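Local coordinates for probable benzoylformate decarboxylase (Rhodococcus jostii, PDB 7ORX), which belongs to the family of thiamine diphosphate-dependent enzymes and binds thiamine diphosphate together with a sodium ion, four copies forming the assembly, at residues 205-210 with 271-276; 231-236 with 338-343; 237-242 with 256-261; 245-250 with 389-394; 297-302 with 313-318. All blocks are in the same frame, centred on the assembly; numbering follows the deposited sequence.

Interaction 1: residues 205-210 with 271-276; sequences NPVLVL and DLILVV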
# COMPACT_ATOMS: atom_id res chain seq x y z
N ASN C 205 11.19 43.57 -17.02
CA ASN C 205 10.91 43.74 -15.57
C ASN C 205 10.76 42.38 -14.88
O ASN C 205 9.65 42.01 -14.48
CB ASN C 205 9.71 44.66 -15.40
CG ASN C 205 9.23 44.75 -13.96
OD1 ASN C 205 10.03 44.67 -13.03
ND2 ASN C 205 7.92 44.86 -13.77
N PRO C 206 11.86 41.61 -14.65
CA PRO C 206 11.79 40.27 -14.08
C PRO C 206 11.76 40.27 -12.55
O PRO C 206 12.16 41.26 -11.97
CB PRO C 206 13.13 39.67 -14.50
CG PRO C 206 14.07 40.81 -14.41
CD PRO C 206 13.25 41.99 -14.88
N VAL C 207 11.31 39.18 -11.93
CA VAL C 207 11.26 39.02 -10.45
C VAL C 207 11.77 37.61 -10.12
O VAL C 207 11.46 36.68 -10.89
CB VAL C 207 9.84 39.24 -9.91
CG1 VAL C 207 8.79 38.29 -10.49
CG2 VAL C 207 9.81 39.19 -8.40
N LEU C 208 12.59 37.50 -9.07
CA LEU C 208 13.07 36.22 -8.52
C LEU C 208 12.14 35.82 -7.39
O LEU C 208 11.94 36.64 -6.49
CB LEU C 208 14.48 36.39 -7.96
CG LEU C 208 15.56 36.81 -8.94
CD1 LEU C 208 16.88 36.19 -8.49
CD2 LEU C 208 15.24 36.39 -10.37
N VAL C 209 11.64 34.60 -7.40
CA VAL C 209 10.90 34.03 -6.25
C VAL C 209 11.74 32.87 -5.76
O VAL C 209 12.11 32.11 -6.61
CB VAL C 209 9.51 33.60 -6.69
CG1 VAL C 209 8.73 32.96 -5.56
CG2 VAL C 209 8.76 34.78 -7.28
N LEU C 210 12.12 32.84 -4.49
CA LEU C 210 13.16 31.92 -3.99
C LEU C 210 12.57 31.00 -2.94
O LEU C 210 11.78 31.45 -2.10
CB LEU C 210 14.35 32.70 -3.43
CG LEU C 210 15.10 33.53 -4.47
CD1 LEU C 210 16.31 34.25 -3.90
CD2 LEU C 210 15.54 32.70 -5.63
N ASP C 271 6.93 40.53 -16.17
CA ASP C 271 6.82 39.76 -17.45
C ASP C 271 7.50 38.38 -17.32
O ASP C 271 7.14 37.45 -18.11
CB ASP C 271 7.42 40.50 -18.65
CG ASP C 271 8.87 40.94 -18.50
OD1 ASP C 271 9.29 41.20 -17.38
OD2 ASP C 271 9.55 41.03 -19.51
N LEU C 272 8.44 38.26 -16.37
CA LEU C 272 9.13 36.98 -16.06
C LEU C 272 9.18 36.77 -14.54
O LEU C 272 9.84 37.57 -13.89
CB LEU C 272 10.53 37.03 -16.66
CG LEU C 272 11.25 35.69 -16.59
CD1 LEU C 272 10.72 34.73 -17.65
CD2 LEU C 272 12.74 35.90 -16.71
N ILE C 273 8.49 35.74 -14.05
CA ILE C 273 8.65 35.16 -12.69
C ILE C 273 9.65 34.01 -12.84
O ILE C 273 9.27 32.98 -13.38
CB ILE C 273 7.32 34.58 -12.11
CG1 ILE C 273 6.03 35.34 -12.47
CG2 ILE C 273 7.44 34.36 -10.63
CD1 ILE C 273 6.10 36.78 -12.31
N LEU C 274 10.89 34.16 -12.35
CA LEU C 274 11.82 33.02 -12.21
C LEU C 274 11.71 32.49 -10.78
O LEU C 274 12.12 33.18 -9.85
CB LEU C 274 13.24 33.47 -12.53
CG LEU C 274 14.31 32.43 -12.22
CD1 LEU C 274 14.13 31.20 -13.12
CD2 LEU C 274 15.68 33.06 -12.39
N VAL C 275 11.14 31.30 -10.62
CA VAL C 275 11.00 30.60 -9.31
C VAL C 275 12.16 29.62 -9.21
O VAL C 275 12.17 28.74 -9.99
CB VAL C 275 9.66 29.86 -9.19
CG1 VAL C 275 9.55 29.08 -7.88
CG2 VAL C 275 8.48 30.82 -9.37
N VAL C 276 13.01 29.75 -8.19
CA VAL C 276 14.17 28.84 -7.94
C VAL C 276 13.96 28.13 -6.59
O VAL C 276 13.75 28.79 -5.57
CB VAL C 276 15.49 29.63 -8.00
CG1 VAL C 276 16.66 28.69 -7.90
CG2 VAL C 276 15.57 30.48 -9.27

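Interaction 2: residues 231-236 with 338-343; sequences RAPVWI and SPLPPL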
# COMPACT_ATOMS: atom_id res chain seq x y z
N ARG C 231 19.04 43.78 -11.23
CA ARG C 231 18.35 44.83 -10.46
C ARG C 231 16.91 44.38 -10.20
O ARG C 231 15.97 45.21 -10.35
CB ARG C 231 18.45 46.17 -11.20
CG ARG C 231 19.88 46.67 -11.28
CD ARG C 231 20.64 46.12 -12.50
NE ARG C 231 21.77 46.98 -12.82
CZ ARG C 231 23.03 46.80 -12.45
NH1 ARG C 231 23.40 45.71 -11.80
NH2 ARG C 231 23.91 47.71 -12.79
N ALA C 232 16.76 43.12 -9.79
CA ALA C 232 15.45 42.45 -9.70
C ALA C 232 14.99 42.43 -8.26
O ALA C 232 15.78 42.17 -7.36
CB ALA C 232 15.56 41.05 -10.22
N PRO C 233 13.70 42.72 -8.01
CA PRO C 233 13.11 42.41 -6.73
C PRO C 233 13.10 40.90 -6.47
O PRO C 233 13.03 40.13 -7.42
CB PRO C 233 11.69 42.96 -6.83
CG PRO C 233 11.43 43.17 -8.26
CD PRO C 233 12.77 43.39 -8.90
N VAL C 234 13.21 40.53 -5.19
CA VAL C 234 13.25 39.13 -4.71
C VAL C 234 12.15 38.94 -3.68
O VAL C 234 12.15 39.63 -2.71
CB VAL C 234 14.62 38.80 -4.10
CG1 VAL C 234 14.62 37.44 -3.43
CG2 VAL C 234 15.72 38.88 -5.15
N TRP C 235 11.24 38.02 -3.93
CA TRP C 235 10.24 37.52 -2.97
C TRP C 235 10.62 36.12 -2.55
O TRP C 235 11.24 35.39 -3.36
CB TRP C 235 8.88 37.46 -3.62
CG TRP C 235 8.35 38.79 -4.03
CD1 TRP C 235 8.64 39.51 -5.14
CD2 TRP C 235 7.39 39.53 -3.28
NE1 TRP C 235 7.91 40.68 -5.13
CE2 TRP C 235 7.14 40.71 -4.01
CE3 TRP C 235 6.74 39.32 -2.06
CZ2 TRP C 235 6.26 41.67 -3.54
CZ3 TRP C 235 5.89 40.29 -1.58
CH2 TRP C 235 5.66 41.45 -2.31
N ILE C 236 10.20 35.73 -1.36
CA ILE C 236 10.32 34.31 -0.93
C ILE C 236 9.03 33.59 -1.34
O ILE C 236 7.95 34.14 -1.11
CB ILE C 236 10.60 34.28 0.58
CG1 ILE C 236 11.98 34.86 0.87
CG2 ILE C 236 10.46 32.88 1.15
CD1 ILE C 236 12.27 34.97 2.37
N SER C 338 18.36 50.94 -12.99
CA SER C 338 19.11 51.54 -11.85
C SER C 338 19.15 50.52 -10.72
O SER C 338 18.16 49.84 -10.48
CB SER C 338 18.53 52.85 -11.38
OG SER C 338 18.37 53.78 -12.44
N PRO C 339 20.29 50.37 -10.00
CA PRO C 339 20.36 49.54 -8.80
C PRO C 339 19.27 49.94 -7.82
O PRO C 339 19.03 51.08 -7.72
CB PRO C 339 21.74 49.86 -8.19
CG PRO C 339 22.58 50.30 -9.37
CD PRO C 339 21.60 50.96 -10.33
N LEU C 340 18.65 49.00 -7.12
CA LEU C 340 17.43 49.29 -6.30
C LEU C 340 17.83 50.06 -5.03
O LEU C 340 18.92 49.89 -4.49
CB LEU C 340 16.69 47.98 -5.98
CG LEU C 340 16.04 47.30 -7.20
CD1 LEU C 340 15.69 45.85 -6.91
CD2 LEU C 340 14.82 48.06 -7.70
N PRO C 341 16.98 50.99 -4.53
CA PRO C 341 17.31 51.77 -3.33
C PRO C 341 17.36 50.89 -2.08
O PRO C 341 16.72 49.83 -2.04
CB PRO C 341 16.21 52.83 -3.26
CG PRO C 341 15.07 52.29 -4.07
CD PRO C 341 15.69 51.40 -5.13
N PRO C 342 18.11 51.27 -1.03
CA PRO C 342 17.98 50.65 0.29
C PRO C 342 16.53 50.63 0.81
O PRO C 342 15.71 51.54 0.54
CB PRO C 342 18.80 51.62 1.21
CG PRO C 342 19.80 52.27 0.29
CD PRO C 342 19.03 52.43 -0.99
N LEU C 343 16.20 49.59 1.58
CA LEU C 343 14.85 49.40 2.15
C LEU C 343 14.60 50.51 3.15
O LEU C 343 15.58 50.99 3.72
CB LEU C 343 14.76 48.04 2.84
CG LEU C 343 14.82 46.85 1.89
CD1 LEU C 343 14.69 45.56 2.67
CD2 LEU C 343 13.75 46.92 0.82

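Interaction 3: residues 237-242 with 256-261; sequences APSPSR and LPAGVA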
# COMPACT_ATOMS: atom_id res chain seq x y z
N ALA C 237 9.12 32.39 -1.87
CA ALA C 237 7.94 31.58 -2.21
C ALA C 237 7.07 31.39 -0.99
O ALA C 237 7.53 31.25 0.14
CB ALA C 237 8.39 30.24 -2.71
N PRO C 238 5.75 31.25 -1.20
CA PRO C 238 4.80 31.13 -0.12
C PRO C 238 4.99 29.93 0.79
O PRO C 238 5.45 28.98 0.36
CB PRO C 238 3.44 31.02 -0.80
CG PRO C 238 3.79 30.50 -2.16
CD PRO C 238 5.10 31.18 -2.51
N SER C 239 4.52 30.03 2.04
CA SER C 239 4.62 28.99 3.09
C SER C 239 6.10 28.58 3.15
O SER C 239 6.44 27.40 3.02
CB SER C 239 3.71 27.82 2.78
OG SER C 239 2.37 28.21 2.43
N PRO C 240 7.02 29.55 3.42
CA PRO C 240 8.43 29.25 3.53
C PRO C 240 8.78 28.48 4.80
O PRO C 240 8.22 28.72 5.86
CB PRO C 240 9.07 30.64 3.58
CG PRO C 240 8.04 31.49 4.26
CD PRO C 240 6.72 30.96 3.76
N SER C 241 9.74 27.61 4.69
CA SER C 241 10.31 26.79 5.78
C SER C 241 11.75 27.24 6.00
O SER C 241 12.27 26.85 7.01
CB SER C 241 10.23 25.32 5.35
OG SER C 241 10.64 25.20 3.98
N ARG C 242 12.37 27.96 5.04
CA ARG C 242 13.75 28.48 5.20
C ARG C 242 13.81 29.89 4.64
O ARG C 242 12.89 30.30 3.94
CB ARG C 242 14.75 27.57 4.50
CG ARG C 242 14.65 26.12 4.96
CD ARG C 242 15.66 25.22 4.25
NE ARG C 242 17.02 25.55 4.63
CZ ARG C 242 18.00 24.68 4.77
NH1 ARG C 242 17.78 23.40 4.55
NH2 ARG C 242 19.20 25.09 5.16
N LEU C 256 5.61 35.95 -0.50
CA LEU C 256 4.40 35.96 -1.35
C LEU C 256 3.28 35.40 -0.50
O LEU C 256 3.51 34.53 0.32
CB LEU C 256 4.66 35.12 -2.60
CG LEU C 256 5.54 35.82 -3.61
CD1 LEU C 256 5.80 34.95 -4.82
CD2 LEU C 256 4.90 37.11 -4.06
N PRO C 257 2.05 35.93 -0.63
CA PRO C 257 0.91 35.38 0.10
C PRO C 257 0.55 34.02 -0.50
O PRO C 257 0.78 33.82 -1.69
CB PRO C 257 -0.20 36.40 -0.13
CG PRO C 257 0.20 37.08 -1.43
CD PRO C 257 1.71 37.10 -1.44
N ALA C 258 0.01 33.12 0.32
CA ALA C 258 -0.22 31.70 -0.02
C ALA C 258 -1.66 31.51 -0.50
O ALA C 258 -2.27 30.47 -0.17
CB ALA C 258 0.11 30.82 1.17
N GLY C 259 -2.19 32.49 -1.21
CA GLY C 259 -3.47 32.41 -1.93
C GLY C 259 -3.20 32.59 -3.42
O GLY C 259 -2.25 33.30 -3.77
N VAL C 260 -3.99 31.95 -4.26
CA VAL C 260 -3.74 31.95 -5.73
C VAL C 260 -3.92 33.39 -6.27
O VAL C 260 -3.00 33.89 -6.94
CB VAL C 260 -4.67 30.95 -6.43
CG1 VAL C 260 -4.46 30.93 -7.91
CG2 VAL C 260 -4.52 29.55 -5.85
N ALA C 261 -5.05 34.03 -5.98
CA ALA C 261 -5.42 35.37 -6.49
C ALA C 261 -4.46 36.39 -5.90
O ALA C 261 -4.07 37.32 -6.62
CB ALA C 261 -6.85 35.71 -6.13

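Interaction 4: residues 245-250 with 389-394; sequences FPTRHP and QMDLSH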
# COMPACT_ATOMS: atom_id res chain seq x y z
N PHE C 245 17.50 34.30 1.40
CA PHE C 245 18.02 35.61 0.94
C PHE C 245 18.15 36.55 2.11
O PHE C 245 17.35 36.49 3.03
CB PHE C 245 17.02 36.18 -0.06
CG PHE C 245 17.58 37.21 -0.98
CD1 PHE C 245 18.33 36.83 -2.07
CD2 PHE C 245 17.29 38.54 -0.79
CE1 PHE C 245 18.83 37.77 -2.95
CE2 PHE C 245 17.78 39.49 -1.68
CZ PHE C 245 18.57 39.11 -2.75
N PRO C 246 19.13 37.48 2.10
CA PRO C 246 19.22 38.48 3.17
C PRO C 246 17.96 39.36 3.22
O PRO C 246 17.60 39.92 2.23
CB PRO C 246 20.49 39.29 2.82
CG PRO C 246 21.18 38.60 1.67
CD PRO C 246 20.17 37.63 1.08
N THR C 247 17.28 39.47 4.36
CA THR C 247 16.00 40.23 4.49
C THR C 247 16.21 41.75 4.48
O THR C 247 15.18 42.43 4.47
CB THR C 247 15.21 39.89 5.76
OG1 THR C 247 15.90 40.38 6.91
CG2 THR C 247 14.94 38.40 5.85
N ARG C 248 17.44 42.25 4.50
CA ARG C 248 17.66 43.73 4.44
C ARG C 248 18.46 44.07 3.18
O ARG C 248 19.04 45.14 3.06
CB ARG C 248 18.29 44.29 5.73
CG ARG C 248 17.54 43.94 7.00
CD ARG C 248 16.12 44.48 7.02
NE ARG C 248 16.10 45.95 7.18
CZ ARG C 248 15.07 46.73 6.84
NH1 ARG C 248 13.97 46.19 6.34
NH2 ARG C 248 15.12 48.04 6.98
N HIS C 249 18.52 43.18 2.24
CA HIS C 249 19.06 43.52 0.91
C HIS C 249 18.08 44.43 0.17
O HIS C 249 16.87 44.26 0.27
CB HIS C 249 19.33 42.24 0.12
CG HIS C 249 20.09 42.51 -1.11
ND1 HIS C 249 19.46 42.81 -2.27
CD2 HIS C 249 21.42 42.54 -1.37
CE1 HIS C 249 20.36 43.02 -3.22
NE2 HIS C 249 21.59 42.83 -2.69
N PRO C 250 18.57 45.40 -0.62
CA PRO C 250 17.70 46.19 -1.50
C PRO C 250 16.59 45.43 -2.22
O PRO C 250 15.47 45.88 -2.19
CB PRO C 250 18.72 46.78 -2.48
CG PRO C 250 19.86 47.11 -1.53
CD PRO C 250 19.97 45.87 -0.66
N GLN C 389 10.13 42.65 10.48
CA GLN C 389 10.82 43.06 11.73
C GLN C 389 12.16 42.31 11.92
O GLN C 389 12.89 42.74 12.78
CB GLN C 389 9.81 42.85 12.85
CG GLN C 389 9.92 43.88 13.97
CD GLN C 389 9.52 45.28 13.55
OE1 GLN C 389 10.21 46.23 13.85
NE2 GLN C 389 8.40 45.41 12.88
N MET C 390 12.54 41.30 11.13
CA MET C 390 13.78 40.54 11.41
C MET C 390 14.87 40.87 10.40
O MET C 390 14.51 41.16 9.24
CB MET C 390 13.50 39.04 11.41
CG MET C 390 12.64 38.65 12.60
SD MET C 390 13.51 38.93 14.13
CE MET C 390 14.21 37.30 14.36
N ASP C 391 16.14 40.83 10.86
CA ASP C 391 17.36 41.09 10.03
C ASP C 391 18.19 39.80 9.96
O ASP C 391 19.17 39.68 10.69
CB ASP C 391 18.21 42.26 10.53
CG ASP C 391 19.43 42.63 9.70
OD1 ASP C 391 19.69 41.98 8.66
OD2 ASP C 391 20.15 43.58 10.11
N LEU C 392 17.82 38.92 9.05
CA LEU C 392 18.48 37.62 8.75
C LEU C 392 19.45 37.84 7.60
O LEU C 392 19.02 38.37 6.58
CB LEU C 392 17.39 36.63 8.34
CG LEU C 392 16.59 35.98 9.46
CD1 LEU C 392 16.46 36.86 10.66
CD2 LEU C 392 15.21 35.58 8.98
N SER C 393 20.72 37.45 7.72
CA SER C 393 21.71 37.78 6.65
C SER C 393 22.71 36.65 6.37
O SER C 393 23.64 36.90 5.63
CB SER C 393 22.43 39.07 6.99
OG SER C 393 23.25 38.92 8.13
N HIS C 394 22.57 35.50 7.04
CA HIS C 394 23.48 34.33 6.98
C HIS C 394 22.68 33.13 6.49
O HIS C 394 21.45 33.05 6.80
CB HIS C 394 24.15 34.00 8.33
CG HIS C 394 25.22 34.98 8.70
ND1 HIS C 394 24.92 36.21 9.27
CD2 HIS C 394 26.58 34.92 8.61
CE1 HIS C 394 26.03 36.88 9.50
NE2 HIS C 394 27.07 36.11 9.10

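Interaction 5: residues 297-302 with 313-318; sequences RLIHVT and IGEAYV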
# COMPACT_ATOMS: atom_id res chain seq x y z
N ARG C 297 5.22 35.06 -17.89
CA ARG C 297 5.69 33.66 -18.11
C ARG C 297 6.56 33.29 -16.91
O ARG C 297 7.29 34.16 -16.40
CB ARG C 297 6.42 33.48 -19.45
CG ARG C 297 7.53 34.49 -19.72
CD ARG C 297 8.37 34.20 -20.96
NE ARG C 297 8.73 32.77 -21.06
CZ ARG C 297 9.75 32.26 -21.74
NH1 ARG C 297 10.54 33.04 -22.45
NH2 ARG C 297 9.93 30.95 -21.75
N LEU C 298 6.42 32.06 -16.44
CA LEU C 298 7.06 31.55 -15.22
C LEU C 298 8.08 30.51 -15.65
O LEU C 298 7.66 29.59 -16.36
CB LEU C 298 5.97 30.98 -14.31
CG LEU C 298 6.43 30.59 -12.91
CD1 LEU C 298 5.41 30.92 -11.82
CD2 LEU C 298 6.77 29.11 -12.86
N ILE C 299 9.36 30.74 -15.32
CA ILE C 299 10.47 29.76 -15.37
C ILE C 299 10.63 29.18 -13.98
O ILE C 299 10.63 29.94 -13.03
CB ILE C 299 11.82 30.35 -15.83
CG1 ILE C 299 11.72 31.14 -17.13
CG2 ILE C 299 12.80 29.23 -16.02
CD1 ILE C 299 10.95 30.42 -18.20
N HIS C 300 10.87 27.89 -13.88
CA HIS C 300 10.81 27.15 -12.61
C HIS C 300 12.01 26.23 -12.53
O HIS C 300 12.13 25.39 -13.41
CB HIS C 300 9.48 26.42 -12.60
CG HIS C 300 9.29 25.64 -11.36
ND1 HIS C 300 8.44 24.57 -11.33
CD2 HIS C 300 9.84 25.78 -10.14
CE1 HIS C 300 8.47 24.05 -10.12
NE2 HIS C 300 9.31 24.80 -9.35
N VAL C 301 12.88 26.40 -11.55
CA VAL C 301 14.13 25.60 -11.43
C VAL C 301 14.09 24.80 -10.12
O VAL C 301 14.01 25.43 -9.10
CB VAL C 301 15.39 26.48 -11.53
CG1 VAL C 301 16.64 25.63 -11.39
CG2 VAL C 301 15.40 27.27 -12.82
N THR C 302 14.22 23.47 -10.16
CA THR C 302 14.03 22.64 -8.94
C THR C 302 14.85 21.35 -9.05
O THR C 302 14.94 20.79 -10.14
CB THR C 302 12.53 22.45 -8.68
OG1 THR C 302 12.31 21.46 -7.69
CG2 THR C 302 11.77 21.98 -9.89
N ILE C 313 1.16 25.47 -13.66
CA ILE C 313 1.67 26.30 -14.81
C ILE C 313 3.19 26.29 -14.79
O ILE C 313 3.77 25.82 -13.77
CB ILE C 313 1.14 27.76 -14.79
CG1 ILE C 313 1.10 28.32 -13.38
CG2 ILE C 313 -0.23 27.91 -15.43
CD1 ILE C 313 2.44 28.40 -12.74
N GLY C 314 3.78 26.78 -15.88
CA GLY C 314 5.21 27.17 -15.96
C GLY C 314 6.04 26.26 -16.84
O GLY C 314 5.64 25.11 -17.08
N GLU C 315 7.18 26.78 -17.30
CA GLU C 315 8.28 26.04 -17.97
C GLU C 315 9.31 25.65 -16.90
O GLU C 315 10.06 26.52 -16.47
CB GLU C 315 8.87 26.94 -19.06
CG GLU C 315 10.20 26.45 -19.62
CD GLU C 315 10.64 27.05 -20.94
OE1 GLU C 315 10.89 28.28 -20.99
OE2 GLU C 315 10.76 26.28 -21.90
N ALA C 316 9.38 24.37 -16.50
CA ALA C 316 10.30 23.89 -15.44
C ALA C 316 11.60 23.33 -16.04
O ALA C 316 11.57 22.78 -17.14
CB ALA C 316 9.62 22.84 -14.59
N TYR C 317 12.70 23.46 -15.28
CA TYR C 317 14.04 22.85 -15.48
C TYR C 317 14.34 22.02 -14.23
O TYR C 317 14.40 22.63 -13.14
CB TYR C 317 15.11 23.92 -15.69
CG TYR C 317 14.96 24.68 -16.99
CD1 TYR C 317 14.03 25.70 -17.13
CD2 TYR C 317 15.73 24.36 -18.08
CE1 TYR C 317 13.89 26.38 -18.33
CE2 TYR C 317 15.59 25.01 -19.29
CZ TYR C 317 14.68 26.05 -19.42
OH TYR C 317 14.56 26.73 -20.61
N VAL C 318 14.53 20.70 -14.36
CA VAL C 318 14.89 19.87 -13.19
C VAL C 318 16.41 19.84 -13.18
O VAL C 318 16.94 19.27 -14.08
CB VAL C 318 14.28 18.47 -13.21
CG1 VAL C 318 14.54 17.70 -11.91
CG2 VAL C 318 12.78 18.57 -13.46
O HOH W 1 6.73 24.92 -13.45

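Interaction 1: residues 205-210 with 271-276
I273 meets both V207 and V209 on one face of two neighbouring strands, all three side chains lying side by side and pointing the same way. Different branches do the touching: I273 CD1 lies 3.6 Å from V207 CG1, whereas I273 CG2 lies 3.6 Å from V209 CG2, the V209 branch anti to the carbonyl carbon. Further on, V275 CG2 packs at 4.0 Å against V209 CB. On the other face L208 and L274 meet CD2 to CD2, 3.9 Å apart, and L210 sets its CD2 3.9 Å from V276 CB; L272 and L274 there also touch L200 of helix 190-202. Strands 206-210 and 272-276 are the two middle strands of the six-stranded parallel sheet of the central domain, whose strand order 3-2-1-4-5-6 is that of a Rossmann-like fold. Their directions differ by 23°. Between them V207 N donates to L272 O, L274 N to V207 O, V209 N to L274 O and V276 N to V209 O; the third is nearly straight, 172° at the hydrogen. At the start of the strands D271 OD1 takes the N205 N-H at 3.1 Å on its syn side, 33° out of the carboxylate plane, while OD2 accepts from T204 N.

Interaction 2: residues 231-236 with 338-343
R231, P233 and L340 form a small van der Waals contact at the surface, aliphatic carbons lying mostly against backbone carbonyl oxygens with no hydrogen bond between the segments, at the rim of the Rossmann-like central domain. Residues 231-236 lead from helix 220-230 into strand 234-236, and residues 338-343 belong to the long loop between helices 321-331 and 358-368. R231 ends the helix in a Schellman motif, its positive phi of 44° turning the chain out of the last helical turn. The area buried is modest, 216 Å², and the loop draws nearest where the CA atoms of R231 and P339 are 5.4 Å apart. R231 approaches with the aliphatic part of its side chain: CG, set beside the backbone N by a chi1 of -66°, lies 3.7 Å from S338 O and 3.8 Å from P339 CA. Beyond CG the chain bends at chi2, and P339 CG stands obliquely to the guanidinium. The polar end is bound outside this pair of segments, NE by R337 O and NH1 by E228 O, so the neighbouring residue R337 adds a polar tie to the same loop. L340 points toward residues 231-236 from the loop side, its CD1 against the carbonyls that follow the helix. It also touches S251, whose OG is hydrogen-bonded to A232 O. L340 CD1 rests 3.5 Å from R231 O, 3.7 Å from A232 O and 4.3 Å from P233 CD.

Interaction 3: residues 237-242 with 256-261
The compact, puckered ring of P238 presents two of its atoms, CB and CD, to the other segment. CB is the busier: it lies 3.7 Å from L256 O, 3.8 Å from A258 CA and 3.9 Å from A258 CB. CD meets L256 CB at 4.0 Å, the two side chains running side by side and pointing the same way. L263 of helix 260-266, the helix in which the second segment ends, also touches this proline. No hydrogen bond joins 237-242 to 256-261, and the 190 Å² buried between them comes from van der Waals packing alone. S239 follows with positive phi and psi (51° and 58°), a left-handed conformation that redirects the chain straight after the proline. Its OG lies beside the backbone N and passes 3.7 Å from A258 CB. That hydroxyl is hydrogen-bonded elsewhere, to R282 O, and the residue packs on M112 of a second subunit; its side chain is about 12 Å from a bound thiamine diphosphate. Both segments follow adjacent parallel strands of the Rossmann-like central domain, 234-236 and 252-255, and therefore leave the sheet together, at the C-terminal ends of the strands. L256 still sits at that end of the sheet: it is tied by a backbone bond to I236 and packs on V209 of strand 206-210. From there the chain turns through P257 and A258 to G259, the N-cap of helix 260-266, while the P238 loop runs on past helix 212-216, where S241 and R242 touch P212.

Interaction 4: residues 245-250 with 389-394
T247 carries the contact with M390 and L392 from position two of a type I beta turn, P246 to H249, in the central domain; the partners lie in a loop of the C-terminal thiamine diphosphate-binding domain, so the pair joins two domains. Starting at CB, T247 lies 3.8 Å from M390 O. One branch is apolar: CG2 packs on L392 CB at 3.9 Å, the two side chains crossing at a slant. The other is polar: OG1, held between the backbone N and the carbonyl carbon by a chi1 of 69°, serves as donor and acceptor. It gives its proton to M390 O at 2.8 Å, coming in 30° from the carbonyl plane, and receives L392 N-H at 3.2 Å. The backbone adds a third bond, T247 N to L392 O at 3.0 Å, so the threonine grips the segment on both sides of D391. R248 next to it crosses D391 at about a right angle. The charged groups stay apart, R248 NE being 5.5 Å from D391 OD2; R248 NH2 is bonded to G344 O instead, and the guanidinium makes a cation-pi contact with F346. What touches the carboxylate is aliphatic: R248 CG lies 3.3 Å from D391 OD1.

Interaction 5: residues 297-302 with 313-318
L298, H300 and T302 exchange backbone bonds with E315 and Y317 in a beta-alpha-beta unit: strand 297-302, helix 305-310 and strand 315-318, the last two strands of the parallel central-domain sheet. E315 N donates to L298 O, H300 N to E315 O, Y317 N to H300 O and T302 N to Y317 O. The second is the most bent, 138° at the hydrogen.

R297 NH2 forms a salt bridge with E315 OE1 at 2.9 Å; the oxygen sits at the guanidinium edge, near its plane. R297, with CG between the backbone N and the carbonyl carbon (chi1 51°), bends at chi3 to meet an extended E315. E315 OE2 is bound instead by H183 of a third subunit.

Apolar contacts occur at two places. I299 CG2 lies 3.8 Å from Y317 CE1, approaching the ring obliquely, and I299 CD1 lies 4.1 Å from E315 CB. Before the first bridged pair, L298 and I313 meet CD1 to CD1 at 4.0 Å, crossing at about a right angle.

Strand 315-318 is outermost only within its own chain: it pairs in parallel with a strand of the third subunit, and the Y317 ring stacks edge-to-face with H183 there.

H300 NE2 is bonded to A278 O, while a water molecule lies 2.7 Å from H300 ND1 and donates to I313 O at 3.1 Å.

Interactions 1, 2 and 5 involve strands of the six-stranded parallel central-domain sheet. The centres of 1 and 5 are about 10 Å apart, and strands 272-276 and 297-302 join them through V275 N to I299 O. On the other flank strand 234-236 pairs with 206-210, the centres of interactions 1 and 2 lying about 12 Å apart. Interaction 3 packs loops at the C-terminal ends of the strands. Interaction 4 has its centre about 26 Å from that of interaction 5; L343 packs on T247 and H249. Along the chain interaction 1 closes before 5 opens, whereas 2 and 4 cross. The sheet thus continues into another subunit at 315-318, while loop 245-250 meets the C-terminal domain.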